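PDB 5G5G: putative xanthine dehydrogenase YAGS fad-binding subunit from Escherichia coli, which binds the molybdenum centre and its pterin cytosine dinucleotide, and so probably carries the substrate-oxidising site of a periplasmic aldehyde oxidase. Local coordinates for residues L368-G373 against G711-D716. Sequence-based numbering, arbitrary orientation.
Sequences LAEKAG and GIRVRD
Arg713 NH2 donates to Glu370 OE1 over 2.9 Å with an N-H...O angle of 161°, a salt bridge made through one hydrogen bond between helix 354-372 and the loop that follows helix 698-710. One N-H makes the direct bond, so the pair is monodentate; the carboxylate and guanidinium planes stand 76° apart. OE1 lies at the guanidinium edge, nearly in its plane, whereas NH2 meets OE1 from well above the carboxylate plane. A water closes the ring, donating to Glu370 OE1 at 2.8 Å and accepting from Arg713 NE at 2.9 Å, also at the guanidinium edge. Direct and water-borne links thus converge on one oxygen.

Glu370 has CG anti to its own N (chi1 175°) and continues extended beyond it, which carries the carboxylate away from the helix backbone toward the loop; the Arg713 chain bends at chi2 and approaches from the opposite direction. Glu370 OE2 is hydrogen-bonded to Tyr707 OH, Arg713 NH1 pairs with Asp366, and Arg713 makes a cation-pi contact with Tyr707. Arg713 CB sits 3.8 Å above the Arg715 guanidinium plane, displaced toward its rim, and Arg715 bridges to Glu367.

No other residue pair of the two segments comes within 4.5 Å, and they bury just 66 Å². This polar surface tie joins the loop to a molybdopterin cofactor-binding domain helix, near its Schellman motif at Gly373; OE1, the water, Asp366 and Tyr707 together should limit rotation of the Arg713 guanidinium and probably favour a charged Glu370.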
loop_
_atom_site.group_PDB
_atom_site.type_symbol
_atom_site.label_atom_id
_atom_site.label_comp_id
_atom_site.label_asym_id
_atom_site.label_seq_id
_atom_site.Cartn_x
_atom_site.Cartn_y
_atom_site.Cartn_z
ATOM N N LEU C 368 12.586 29.066 -8.339
ATOM C CA LEU C 368 13.638 29.898 -8.864
ATOM C C LEU C 368 13.412 30.246 -10.328
ATOM O O LEU C 368 13.590 31.380 -10.716
ATOM C CB LEU C 368 15.006 29.257 -8.631
ATOM C CG LEU C 368 16.220 30.093 -9.030
ATOM C CD1 LEU C 368 16.324 31.455 -8.337
ATOM C CD2 LEU C 368 17.473 29.261 -8.784
ATOM N N ALA C 369 12.955 29.273 -11.126
ATOM C CA ALA C 369 12.676 29.503 -12.544
ATOM C C ALA C 369 11.576 30.585 -12.699
ATOM O O ALA C 369 11.690 31.500 -13.510
ATOM C CB ALA C 369 12.266 28.197 -13.226
ATOM N N GLU C 370 10.561 30.499 -11.861
ATOM C CA GLU C 370 9.460 31.442 -11.877
ATOM C C GLU C 370 9.964 32.837 -11.551
ATOM O O GLU C 370 9.661 33.784 -12.236
ATOM C CB GLU C 370 8.381 31.003 -10.868
ATOM C CG GLU C 370 7.250 31.994 -10.728
ATOM C CD GLU C 370 6.162 31.529 -9.799
ATOM O OE1 GLU C 370 6.477 30.913 -8.774
ATOM O OE2 GLU C 370 4.977 31.792 -10.110
ATOM N N LYS C 371 10.788 32.948 -10.524
ATOM C CA LYS C 371 11.353 34.224 -10.126
ATOM C C LYS C 371 12.235 34.830 -11.210
ATOM O O LYS C 371 12.181 36.055 -11.440
ATOM C CB LYS C 371 12.148 34.057 -8.836
ATOM C CG LYS C 371 12.301 35.283 -7.976
ATOM C CD LYS C 371 12.297 34.757 -6.539
ATOM C CE LYS C 371 12.871 35.756 -5.604
ATOM N NZ LYS C 371 12.767 35.166 -4.231
ATOM N N ALA C 372 13.011 33.988 -11.891
ATOM C CA ALA C 372 13.867 34.406 -12.997
ATOM C C ALA C 372 13.104 34.710 -14.276
ATOM O O ALA C 372 13.697 35.290 -15.225
ATOM C CB ALA C 372 14.897 33.350 -13.274
ATOM N N GLY C 373 11.829 34.353 -14.353
ATOM C CA GLY C 373 11.078 34.546 -15.617
ATOM C C GLY C 373 11.443 33.548 -16.731
ATOM O O GLY C 373 11.411 33.890 -17.916
ATOM N N GLY C 711 -2.140 28.545 -8.021
ATOM C CA GLY C 711 -1.300 29.589 -7.489
ATOM C C GLY C 711 -0.834 29.423 -6.047
ATOM O O GLY C 711 -0.346 30.395 -5.472
ATOM N N ILE C 712 -1.031 28.255 -5.450
ATOM C CA ILE C 712 -0.694 28.003 -4.046
ATOM C C ILE C 712 0.510 27.065 -3.951
ATOM O O ILE C 712 0.462 25.883 -4.420
ATOM C CB ILE C 712 -1.894 27.383 -3.277
ATOM C CG1 ILE C 712 -3.175 28.178 -3.499
ATOM C CG2 ILE C 712 -1.532 27.166 -1.785
ATOM C CD1 ILE C 712 -4.439 27.401 -3.104
ATOM N N ARG C 713 1.611 27.563 -3.359
ATOM C CA ARG C 713 2.762 26.710 -3.065
ATOM C C ARG C 713 2.569 26.012 -1.745
ATOM O O ARG C 713 2.213 26.651 -0.750
ATOM C CB ARG C 713 4.034 27.517 -2.954
ATOM C CG ARG C 713 4.475 28.148 -4.232
ATOM C CD ARG C 713 5.168 27.145 -5.121
ATOM N NE ARG C 713 5.686 27.856 -6.283
ATOM C CZ ARG C 713 6.173 27.262 -7.369
ATOM N NH1 ARG C 713 6.192 25.950 -7.487
ATOM N NH2 ARG C 713 6.620 28.014 -8.357
ATOM N N VAL C 714 2.714 24.700 -1.727
ATOM C CA VAL C 714 2.644 23.966 -0.484
ATOM C C VAL C 714 3.978 23.224 -0.349
ATOM O O VAL C 714 4.350 22.395 -1.208
ATOM C CB VAL C 714 1.483 22.952 -0.502
ATOM C CG1 VAL C 714 1.459 22.131 0.789
ATOM C CG2 VAL C 714 0.174 23.685 -0.759
ATOM N N ARG C 715 4.679 23.491 0.746
ATOM C CA ARG C 715 6.041 22.959 0.894
ATOM C C ARG C 715 6.161 21.862 1.947
ATOM O O ARG C 715 7.244 21.354 2.180
ATOM C CB ARG C 715 6.994 24.125 1.191
ATOM C CG ARG C 715 6.934 25.249 0.184
ATOM C CD ARG C 715 8.036 26.256 0.418
ATOM N NE ARG C 715 7.962 27.300 -0.575
ATOM C CZ ARG C 715 7.139 28.343 -0.523
ATOM N NH1 ARG C 715 6.355 28.549 0.536
ATOM N NH2 ARG C 715 7.161 29.233 -1.502
ATOM N N ASP C 716 5.050 21.534 2.598
ATOM C CA ASP C 716 4.956 20.439 3.558
ATOM C C ASP C 716 4.044 19.357 2.955
ATOM O O ASP C 716 2.839 19.537 2.797
ATOM C CB ASP C 716 4.482 20.896 4.954
ATOM C CG ASP C 716 3.108 21.516 4.943
ATOM O OD1 ASP C 716 2.934 22.497 4.193
ATOM O OD2 ASP C 716 2.207 21.032 5.684
HETATM O O HOH W 1 5.533 30.709 -6.125
#